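Local coordinates for linoleate 11-lipoxygenase (Gaeumannomyces graminis, PDB 5FX8), which oxygenates linoleic and alpha-linolenic acids with a catalytic manganese ion, giving 11S- and 13R-hydroperoxy fatty acids, at residues D161-V175 with W271-Y285. Sequence-based numbering, arbitrary orientation.
Sequences DLLFSMERLSSNPYV and WLLAKIMFNNNDLFY
Phe164 drops from the short helix 161-166 onto Lys275 and Phe278 of helix 268-305, the long helix of the lipoxygenase fold that carries the manganese ligands His290 and His294 further along. The two helices run nearly parallel (20°) with axes 11.7 Å apart at closest approach, a gap filled by large side chains. With CG anti to the backbone N (chi1 172°), the Phe164 ring reaches across: Lys275 CG lies over the centre of one face, 3.6 Å from the ring centroid, while the ring edge turns toward the face of Phe278 in an offset edge-to-face pair with planes at 74°. Beyond the ring, the Lys275 chain bends so that NZ forms a salt bridge with Asp161 OD1, which also accepts a hydrogen bond from Trp271 NE1.

Further along, Asp282 gathers polar groups from residues 168-172. Its OD2 meets Arg168 NH1 at the guanidinium edge in a 2.9 Å salt bridge and accepts a hydrogen bond from Asn172 ND2, while His217 NE2 bonds OD1. The guanidinium rests with one face on the Phe278 edge, Phe278 CE1 lying above its centre, and Arg168 NE donates to Phe164 O; Glu167 OE1 joins the network through Arg168 NH2. These buried charges probably compensate one another in part. Asn172 OD1 meanwhile closes an Asx turn on Tyr174 N, and Tyr174 packs on helix 460-481, which bears the metal ligand His478. About one helical turn on from Asp282, Val175 sits over one face of the Tyr285 ring, its CB 4.3 Å from the Tyr285 ring centroid.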
ATOM      1  N   ASP A 161     -26.944  -7.680  -4.244  1.00 17.34           N
ATOM      2  CA  ASP A 161     -26.411  -9.028  -4.149  1.00 14.57           C
ATOM      3  C   ASP A 161     -25.365  -9.258  -5.214  1.00 14.54           C
ATOM      4  O   ASP A 161     -24.400  -9.989  -4.989  1.00 20.87           O
ATOM      5  CB  ASP A 161     -27.530 -10.064  -4.273  1.00 16.51           C
ATOM      6  CG  ASP A 161     -28.355 -10.215  -2.997  1.00 20.72           C
ATOM      7  OD1 ASP A 161     -27.785 -10.155  -1.897  1.00 20.06           O
ATOM      8  OD2 ASP A 161     -29.581 -10.429  -3.081  1.00 29.71           O
ATOM      9  N   LEU A 162     -25.547  -8.655  -6.388  1.00 17.10           N
ATOM     10  CA  LEU A 162     -24.557  -8.800  -7.447  1.00 13.96           C
ATOM     11  C   LEU A 162     -23.231  -8.186  -7.032  1.00 14.26           C
ATOM     12  O   LEU A 162     -22.165  -8.713  -7.356  1.00 21.42           O
ATOM     13  CB  LEU A 162     -25.054  -8.171  -8.744  1.00 12.38           C
ATOM     14  CG  LEU A 162     -24.051  -8.194  -9.904  1.00 12.94           C
ATOM     15  CD1 LEU A 162     -23.895  -9.564 -10.436  1.00 13.34           C
ATOM     16  CD2 LEU A 162     -24.452  -7.283 -11.004  1.00 12.44           C
ATOM     17  N   LEU A 163     -23.275  -7.075  -6.309  1.00 13.45           N
ATOM     18  CA  LEU A 163     -22.043  -6.518  -5.788  1.00 13.03           C
ATOM     19  C   LEU A 163     -21.426  -7.429  -4.742  1.00 14.23           C
ATOM     20  O   LEU A 163     -20.203  -7.474  -4.615  1.00 21.62           O
ATOM     21  CB  LEU A 163     -22.308  -5.131  -5.214  1.00 15.20           C
ATOM     22  CG  LEU A 163     -21.221  -4.338  -4.488  1.00 15.71           C
ATOM     23  CD1 LEU A 163     -21.526  -2.888  -4.625  1.00 16.85           C
ATOM     24  CD2 LEU A 163     -21.147  -4.682  -3.020  1.00 13.60           C
ATOM     25  N   PHE A 164     -22.239  -8.148  -3.970  1.00 14.16           N
ATOM     26  CA  PHE A 164     -21.676  -8.997  -2.933  1.00 12.84           C
ATOM     27  C   PHE A 164     -21.026 -10.235  -3.525  1.00 13.82           C
ATOM     28  O   PHE A 164     -20.018 -10.724  -3.006  1.00 15.37           O
ATOM     29  CB  PHE A 164     -22.742  -9.412  -1.928  1.00 12.69           C
ATOM     30  CG  PHE A 164     -22.259 -10.425  -0.954  1.00 13.97           C
ATOM     31  CD1 PHE A 164     -21.385 -10.063   0.061  1.00 12.70           C
ATOM     32  CD2 PHE A 164     -22.635 -11.745  -1.074  1.00 11.89           C
ATOM     33  CE1 PHE A 164     -20.912 -10.997   0.949  1.00 12.57           C
ATOM     34  CE2 PHE A 164     -22.174 -12.680  -0.198  1.00 13.93           C
ATOM     35  CZ  PHE A 164     -21.315 -12.310   0.823  1.00 14.16           C
ATOM     36  N   SER A 165     -21.598 -10.778  -4.586  1.00 15.00           N
ATOM     37  CA  SER A 165     -20.985 -11.940  -5.206  1.00 13.48           C
ATOM     38  C   SER A 165     -19.781 -11.543  -6.059  1.00 12.19           C
ATOM     39  O   SER A 165     -18.735 -12.197  -6.009  1.00 11.33           O
ATOM     40  CB  SER A 165     -22.026 -12.682  -6.026  1.00 14.62           C
ATOM     41  OG  SER A 165     -22.587 -11.781  -6.948  1.00 13.89           O
ATOM     42  N   MET A 166     -19.889 -10.459  -6.816  1.00 11.60           N
ATOM     43  CA  MET A 166     -18.787 -10.080  -7.693  1.00 11.80           C
ATOM     44  C   MET A 166     -17.508  -9.695  -6.945  1.00 12.12           C
ATOM     45  O   MET A 166     -16.433  -9.774  -7.531  1.00 11.13           O
ATOM     46  CB  MET A 166     -19.213  -8.937  -8.598  1.00 12.25           C
ATOM     47  CG  MET A 166     -20.097  -9.373  -9.718  1.00 11.21           C
ATOM     48  SD  MET A 166     -19.444 -10.819 -10.520  1.00 15.62           S
ATOM     49  CE  MET A 166     -18.505 -10.016 -11.796  1.00  9.70           C
ATOM     50  N   GLU A 167     -17.588  -9.283  -5.676  1.00 11.78           N
ATOM     51  CA  GLU A 167     -16.377  -9.023  -4.912  1.00 11.23           C
ATOM     52  C   GLU A 167     -15.439 -10.226  -4.885  1.00 11.06           C
ATOM     53  O   GLU A 167     -14.221 -10.050  -4.814  1.00 17.68           O
ATOM     54  CB  GLU A 167     -16.736  -8.605  -3.487  1.00 12.98           C
ATOM     55  CG  GLU A 167     -17.038  -7.126  -3.307  1.00 14.56           C
ATOM     56  CD  GLU A 167     -17.663  -6.782  -1.953  1.00 18.85           C
ATOM     57  OE1 GLU A 167     -17.682  -7.627  -1.045  1.00 17.04           O
ATOM     58  OE2 GLU A 167     -18.173  -5.659  -1.796  1.00 24.65           O
ATOM     59  N   ARG A 168     -15.979 -11.447  -4.929  1.00 10.80           N
ATOM     60  CA  ARG A 168     -15.157 -12.648  -4.931  1.00  9.85           C
ATOM     61  C   ARG A 168     -14.423 -12.856  -6.242  1.00 10.52           C
ATOM     62  O   ARG A 168     -13.635 -13.788  -6.340  1.00 10.33           O
ATOM     63  CB  ARG A 168     -15.990 -13.899  -4.645  1.00  9.59           C
ATOM     64  CG  ARG A 168     -17.026 -13.773  -3.563  1.00 11.02           C
ATOM     65  CD  ARG A 168     -16.475 -13.135  -2.334  1.00 11.98           C
ATOM     66  NE  ARG A 168     -17.309 -12.039  -1.887  1.00 11.20           N
ATOM     67  CZ  ARG A 168     -16.900 -11.104  -1.057  1.00 11.19           C
ATOM     68  NH1 ARG A 168     -15.677 -11.142  -0.607  1.00 16.57           N
ATOM     69  NH2 ARG A 168     -17.713 -10.143  -0.682  1.00 13.10           N
ATOM     70  N   LEU A 169     -14.694 -12.051  -7.262  1.00 11.27           N
ATOM     71  CA  LEU A 169     -13.970 -12.089  -8.524  1.00 11.76           C
ATOM     72  C   LEU A 169     -13.206 -10.784  -8.762  1.00 13.58           C
ATOM     73  O   LEU A 169     -12.752 -10.531  -9.873  1.00 11.82           O
ATOM     74  CB  LEU A 169     -14.919 -12.389  -9.688  1.00 10.44           C
ATOM     75  CG  LEU A 169     -15.625 -13.755  -9.644  1.00 11.46           C
ATOM     76  CD1 LEU A 169     -16.800 -13.834 -10.584  1.00 10.26           C
ATOM     77  CD2 LEU A 169     -14.705 -14.912  -9.953  1.00 10.27           C
ATOM     78  N   SER A 170     -13.044  -9.954  -7.738  1.00 11.17           N
ATOM     79  CA  SER A 170     -12.346  -8.691  -7.926  1.00 11.25           C
ATOM     80  C   SER A 170     -11.585  -8.264  -6.674  1.00 10.99           C
ATOM     81  O   SER A 170     -10.372  -8.438  -6.607  1.00 10.62           O
ATOM     82  CB  SER A 170     -13.332  -7.613  -8.348  1.00 10.47           C
ATOM     83  OG  SER A 170     -14.383  -7.519  -7.436  1.00  9.43           O
ATOM     84  N   SER A 171     -12.289  -7.713  -5.681  1.00 11.35           N
ATOM     85  CA  SER A 171     -11.650  -7.233  -4.455  1.00 10.77           C
ATOM     86  C   SER A 171     -10.793  -8.292  -3.783  1.00 13.54           C
ATOM     87  O   SER A 171      -9.686  -8.002  -3.337  1.00 21.60           O
ATOM     88  CB  SER A 171     -12.708  -6.779  -3.484  1.00 11.76           C
ATOM     89  OG  SER A 171     -13.492  -5.849  -4.135  1.00 13.11           O
ATOM     90  N   ASN A 172     -11.333  -9.494  -3.592  1.00 15.87           N
ATOM     91  CA  ASN A 172     -10.590 -10.609  -3.013  1.00 11.15           C
ATOM     92  C   ASN A 172     -10.878 -11.813  -3.876  1.00 12.46           C
ATOM     93  O   ASN A 172     -11.821 -12.563  -3.615  1.00 10.92           O
ATOM     94  CB  ASN A 172     -10.968 -10.907  -1.568  1.00 11.37           C
ATOM     95  CG  ASN A 172     -10.293 -12.185  -1.052  1.00 12.93           C
ATOM     96  OD1 ASN A 172      -9.430 -12.760  -1.733  1.00 17.79           O
ATOM     97  ND2 ASN A 172     -10.666 -12.622   0.151  1.00  9.47           N
ATOM     98  N   PRO A 173     -10.063 -12.049  -4.892  1.00 11.15           N
ATOM     99  CA  PRO A 173     -10.317 -13.140  -5.839  1.00 10.14           C
ATOM    100  C   PRO A 173      -9.559 -14.419  -5.540  1.00 12.07           C
ATOM    101  O   PRO A 173      -9.552 -15.331  -6.368  1.00 10.80           O
ATOM    102  CB  PRO A 173      -9.814 -12.527  -7.146  1.00 10.37           C
ATOM    103  CG  PRO A 173      -8.639 -11.718  -6.680  1.00 11.39           C
ATOM    104  CD  PRO A 173      -9.070 -11.094  -5.395  1.00 11.14           C
ATOM    105  N   TYR A 174      -8.900 -14.487  -4.406  1.00 14.23           N
ATOM    106  CA  TYR A 174      -7.983 -15.558  -4.123  1.00 10.17           C
ATOM    107  C   TYR A 174      -8.595 -16.670  -3.292  1.00 14.24           C
ATOM    108  O   TYR A 174      -7.871 -17.590  -2.920  1.00 17.66           O
ATOM    109  CB  TYR A 174      -6.768 -14.983  -3.432  1.00 10.13           C
ATOM    110  CG  TYR A 174      -5.885 -14.240  -4.364  1.00 10.06           C
ATOM    111  CD1 TYR A 174      -5.195 -14.910  -5.355  1.00  9.14           C
ATOM    112  CD2 TYR A 174      -5.726 -12.882  -4.265  1.00 11.05           C
ATOM    113  CE1 TYR A 174      -4.404 -14.271  -6.174  1.00  7.43           C
ATOM    114  CE2 TYR A 174      -4.911 -12.231  -5.103  1.00  8.85           C
ATOM    115  CZ  TYR A 174      -4.256 -12.947  -6.045  1.00  6.80           C
ATOM    116  OH  TYR A 174      -3.432 -12.331  -6.906  1.00 11.44           O
ATOM    117  N   VAL A 175      -9.901 -16.631  -3.006  1.00 10.21           N
ATOM    118  CA  VAL A 175     -10.485 -17.612  -2.099  1.00 10.86           C
ATOM    119  C   VAL A 175     -11.522 -18.444  -2.845  1.00 12.56           C
ATOM    120  O   VAL A 175     -11.641 -19.645  -2.612  1.00 17.38           O
ATOM    121  CB  VAL A 175     -11.054 -16.957  -0.805  1.00 10.76           C
ATOM    122  CG1 VAL A 175     -12.197 -16.043  -1.034  1.00  9.56           C
ATOM    123  CG2 VAL A 175     -11.495 -17.996   0.177  1.00 11.05           C
ATOM    124  N   TRP A 271     -30.427 -11.317   5.885  1.00 22.09           N
ATOM    125  CA  TRP A 271     -29.537 -11.579   4.765  1.00 19.98           C
ATOM    126  C   TRP A 271     -28.442 -10.544   4.715  1.00 19.44           C
ATOM    127  O   TRP A 271     -27.275 -10.878   4.490  1.00 21.79           O
ATOM    128  CB  TRP A 271     -30.301 -11.598   3.448  1.00 18.61           C
ATOM    129  CG  TRP A 271     -29.418 -11.634   2.230  1.00 15.95           C
ATOM    130  CD1 TRP A 271     -29.314 -10.673   1.298  1.00 18.80           C
ATOM    131  CD2 TRP A 271     -28.502 -12.673   1.837  1.00 18.48           C
ATOM    132  NE1 TRP A 271     -28.406 -11.031   0.325  1.00 19.59           N
ATOM    133  CE2 TRP A 271     -27.892 -12.254   0.632  1.00 17.47           C
ATOM    134  CE3 TRP A 271     -28.137 -13.909   2.378  1.00 14.97           C
ATOM    135  CZ2 TRP A 271     -26.949 -13.017  -0.035  1.00 13.65           C
ATOM    136  CZ3 TRP A 271     -27.199 -14.679   1.700  1.00 16.16           C
ATOM    137  CH2 TRP A 271     -26.619 -14.231   0.509  1.00 14.55           C
ATOM    138  N   LEU A 272     -28.795  -9.284   4.948  1.00 19.28           N
ATOM    139  CA  LEU A 272     -27.773  -8.252   4.963  1.00 18.88           C
ATOM    140  C   LEU A 272     -26.730  -8.540   6.035  1.00 18.65           C
ATOM    141  O   LEU A 272     -25.526  -8.415   5.785  1.00 16.68           O
ATOM    142  CB  LEU A 272     -28.417  -6.888   5.156  1.00 17.55           C
ATOM    143  CG  LEU A 272     -27.467  -5.708   5.300  1.00 19.86           C
ATOM    144  CD1 LEU A 272     -26.539  -5.589   4.144  1.00 18.47           C
ATOM    145  CD2 LEU A 272     -28.243  -4.445   5.424  1.00 22.46           C
ATOM    146  N   LEU A 273     -27.167  -9.001   7.210  1.00 19.61           N
ATOM    147  CA  LEU A 273     -26.227  -9.298   8.283  1.00 17.51           C
ATOM    148  C   LEU A 273     -25.380 -10.510   7.958  1.00 16.32           C
ATOM    149  O   LEU A 273     -24.234 -10.604   8.403  1.00 16.02           O
ATOM    150  CB  LEU A 273     -26.963  -9.525   9.603  1.00 17.62           C
ATOM    151  CG  LEU A 273     -26.038  -9.672  10.815  1.00 17.48           C
ATOM    152  CD1 LEU A 273     -25.208  -8.438  10.968  1.00 14.54           C
ATOM    153  CD2 LEU A 273     -26.843  -9.875  12.038  1.00 20.93           C
ATOM    154  N   ALA A 274     -25.935 -11.457   7.216  1.00 16.26           N
ATOM    155  CA  ALA A 274     -25.142 -12.595   6.801  1.00 15.38           C
ATOM    156  C   ALA A 274     -24.029 -12.149   5.870  1.00 16.63           C
ATOM    157  O   ALA A 274     -22.879 -12.591   5.993  1.00 15.65           O
ATOM    158  CB  ALA A 274     -26.035 -13.626   6.135  1.00 15.71           C
ATOM    159  N   LYS A 275     -24.350 -11.248   4.948  1.00 17.51           N
ATOM    160  CA  LYS A 275     -23.314 -10.758   4.070  1.00 13.78           C
ATOM    161  C   LYS A 275     -22.278  -9.974   4.845  1.00 12.98           C
ATOM    162  O   LYS A 275     -21.100 -10.040   4.514  1.00 17.96           O
ATOM    163  CB  LYS A 275     -23.912  -9.917   2.957  1.00 13.16           C
ATOM    164  CG  LYS A 275     -24.709 -10.723   1.997  1.00 16.07           C
ATOM    165  CD  LYS A 275     -25.120  -9.871   0.836  1.00 15.97           C
ATOM    166  CE  LYS A 275     -26.140  -8.847   1.211  1.00 17.36           C
ATOM    167  NZ  LYS A 275     -26.362  -7.993   0.032  1.00 18.12           N
ATOM    168  N   ILE A 276     -22.685  -9.249   5.885  1.00 12.66           N
ATOM    169  CA  ILE A 276     -21.713  -8.532   6.701  1.00 12.69           C
ATOM    170  C   ILE A 276     -20.799  -9.505   7.443  1.00 13.82           C
ATOM    171  O   ILE A 276     -19.577  -9.301   7.511  1.00 21.24           O
ATOM    172  CB  ILE A 276     -22.417  -7.567   7.671  1.00 15.54           C
ATOM    173  CG1 ILE A 276     -23.134  -6.464   6.896  1.00 16.37           C
ATOM    174  CG2 ILE A 276     -21.402  -6.891   8.558  1.00 14.31           C
ATOM    175  CD1 ILE A 276     -23.818  -5.453   7.745  1.00 13.19           C
ATOM    176  N   MET A 277     -21.355 -10.584   7.996  1.00 14.07           N
ATOM    177  CA  MET A 277     -20.501 -11.542   8.688  1.00 15.43           C
ATOM    178  C   MET A 277     -19.504 -12.186   7.730  1.00 14.84           C
ATOM    179  O   MET A 277     -18.314 -12.346   8.055  1.00 22.14           O
ATOM    180  CB  MET A 277     -21.352 -12.598   9.385  1.00 15.27           C
ATOM    181  CG  MET A 277     -22.220 -12.023  10.451  1.00 16.44           C
ATOM    182  SD  MET A 277     -23.124 -13.256  11.402  1.00 35.95           S
ATOM    183  CE  MET A 277     -24.437 -13.728  10.305  1.00 16.73           C
ATOM    184  N   PHE A 278     -19.971 -12.559   6.542  1.00 14.27           N
ATOM    185  CA  PHE A 278     -19.055 -13.088   5.544  1.00 12.59           C
ATOM    186  C   PHE A 278     -17.992 -12.068   5.183  1.00 11.77           C
ATOM    187  O   PHE A 278     -16.837 -12.425   4.991  1.00 19.49           O
ATOM    188  CB  PHE A 278     -19.820 -13.531   4.303  1.00 11.91           C
ATOM    189  CG  PHE A 278     -18.944 -14.059   3.196  1.00 12.95           C
ATOM    190  CD1 PHE A 278     -18.342 -13.206   2.288  1.00 10.36           C
ATOM    191  CD2 PHE A 278     -18.773 -15.420   3.028  1.00 13.76           C
ATOM    192  CE1 PHE A 278     -17.581 -13.683   1.281  1.00 10.00           C
ATOM    193  CE2 PHE A 278     -18.003 -15.906   2.007  1.00 11.28           C
ATOM    194  CZ  PHE A 278     -17.400 -15.017   1.132  1.00 11.23           C
ATOM    195  N   ASN A 279     -18.352 -10.796   5.074  1.00 17.41           N
ATOM    196  CA  ASN A 279     -17.334  -9.831   4.691  1.00 11.28           C
ATOM    197  C   ASN A 279     -16.283  -9.657   5.783  1.00 12.52           C
ATOM    198  O   ASN A 279     -15.123  -9.345   5.493  1.00 11.11           O
ATOM    199  CB  ASN A 279     -17.991  -8.514   4.347  1.00 11.66           C
ATOM    200  CG  ASN A 279     -18.691  -8.560   3.013  1.00 13.84           C
ATOM    201  OD1 ASN A 279     -18.361  -9.359   2.159  1.00 16.91           O
ATOM    202  ND2 ASN A 279     -19.665  -7.700   2.834  1.00 15.34           N
ATOM    203  N   ASN A 280     -16.686  -9.855   7.034  1.00 12.48           N
ATOM    204  CA  ASN A 280     -15.769  -9.855   8.155  1.00 10.93           C
ATOM    205  C   ASN A 280     -14.786 -11.011   8.057  1.00 14.19           C
ATOM    206  O   ASN A 280     -13.570 -10.844   8.262  1.00 12.32           O
ATOM    207  CB  ASN A 280     -16.607  -9.942   9.423  1.00 13.79           C
ATOM    208  CG  ASN A 280     -15.793  -9.921  10.660  1.00 11.64           C
ATOM    209  OD1 ASN A 280     -15.606 -10.934  11.312  1.00 12.68           O
ATOM    210  ND2 ASN A 280     -15.307  -8.761  11.002  1.00 13.25           N
ATOM    211  N   ASN A 281     -15.296 -12.200   7.745  1.00 11.27           N
ATOM    212  CA  ASN A 281     -14.398 -13.334   7.596  1.00 11.81           C
ATOM    213  C   ASN A 281     -13.482 -13.175   6.383  1.00 11.03           C
ATOM    214  O   ASN A 281     -12.301 -13.531   6.437  1.00 17.48           O
ATOM    215  CB  ASN A 281     -15.206 -14.618   7.508  1.00 11.15           C
ATOM    216  CG  ASN A 281     -15.969 -14.901   8.765  1.00 13.40           C
ATOM    217  OD1 ASN A 281     -17.135 -15.276   8.729  1.00 19.37           O
ATOM    218  ND2 ASN A 281     -15.314 -14.721   9.898  1.00 13.18           N
ATOM    219  N   ASP A 282     -14.004 -12.623   5.293  1.00 10.51           N
ATOM    220  CA  ASP A 282     -13.217 -12.412   4.091  1.00 10.18           C
ATOM    221  C   ASP A 282     -12.141 -11.358   4.305  1.00 10.52           C
ATOM    222  O   ASP A 282     -11.029 -11.494   3.787  1.00 10.23           O
ATOM    223  CB  ASP A 282     -14.141 -12.028   2.940  1.00 10.06           C
ATOM    224  CG  ASP A 282     -13.493 -12.212   1.601  1.00 11.30           C
ATOM    225  OD1 ASP A 282     -13.234 -13.373   1.235  1.00 10.64           O
ATOM    226  OD2 ASP A 282     -13.226 -11.194   0.924  1.00 15.63           O
ATOM    227  N   LEU A 283     -12.435 -10.317   5.085  1.00 10.60           N
ATOM    228  CA  LEU A 283     -11.412  -9.325   5.400  1.00 10.69           C
ATOM    229  C   LEU A 283     -10.290  -9.940   6.229  1.00 12.72           C
ATOM    230  O   LEU A 283      -9.100  -9.716   5.957  1.00 16.34           O
ATOM    231  CB  LEU A 283     -12.037  -8.137   6.128  1.00  9.75           C
ATOM    232  CG  LEU A 283     -11.130  -6.908   6.294  1.00 15.96           C
ATOM    233  CD1 LEU A 283     -10.413  -6.453   5.001  1.00  9.85           C
ATOM    234  CD2 LEU A 283     -11.934  -5.765   6.864  1.00 12.21           C
ATOM    235  N   PHE A 284     -10.647 -10.716   7.249  1.00 10.69           N
ATOM    236  CA  PHE A 284      -9.615 -11.415   7.992  1.00 10.18           C
ATOM    237  C   PHE A 284      -8.757 -12.250   7.059  1.00 12.80           C
ATOM    238  O   PHE A 284      -7.524 -12.253   7.166  1.00 10.42           O
ATOM    239  CB  PHE A 284     -10.268 -12.285   9.049  1.00 11.30           C
ATOM    240  CG  PHE A 284      -9.322 -13.171   9.784  1.00 12.41           C
ATOM    241  CD1 PHE A 284      -9.043 -14.451   9.325  1.00 10.35           C
ATOM    242  CD2 PHE A 284      -8.751 -12.747  10.961  1.00  9.98           C
ATOM    243  CE1 PHE A 284      -8.196 -15.255  10.012  1.00 10.57           C
ATOM    244  CE2 PHE A 284      -7.915 -13.547  11.649  1.00  9.66           C
ATOM    245  CZ  PHE A 284      -7.628 -14.799  11.189  1.00 10.50           C
ATOM    246  N   TYR A 285      -9.404 -12.970   6.133  1.00 10.15           N
ATOM    247  CA  TYR A 285      -8.672 -13.854   5.235  1.00 10.14           C
ATOM    248  C   TYR A 285      -7.688 -13.077   4.379  1.00 11.19           C
ATOM    249  O   TYR A 285      -6.524 -13.452   4.258  1.00 12.67           O
ATOM    250  CB  TYR A 285      -9.631 -14.633   4.340  1.00 10.33           C
ATOM    251  CG  TYR A 285      -8.920 -15.462   3.286  1.00 11.35           C
ATOM    252  CD1 TYR A 285      -8.596 -14.923   2.046  1.00 10.78           C
ATOM    253  CD2 TYR A 285      -8.571 -16.778   3.530  1.00 11.83           C
ATOM    254  CE1 TYR A 285      -7.941 -15.660   1.105  1.00 10.98           C
ATOM    255  CE2 TYR A 285      -7.930 -17.525   2.588  1.00 11.29           C
ATOM    256  CZ  TYR A 285      -7.617 -16.958   1.378  1.00 12.33           C
ATOM    257  OH  TYR A 285      -6.974 -17.695   0.419  1.00 20.58           O
TER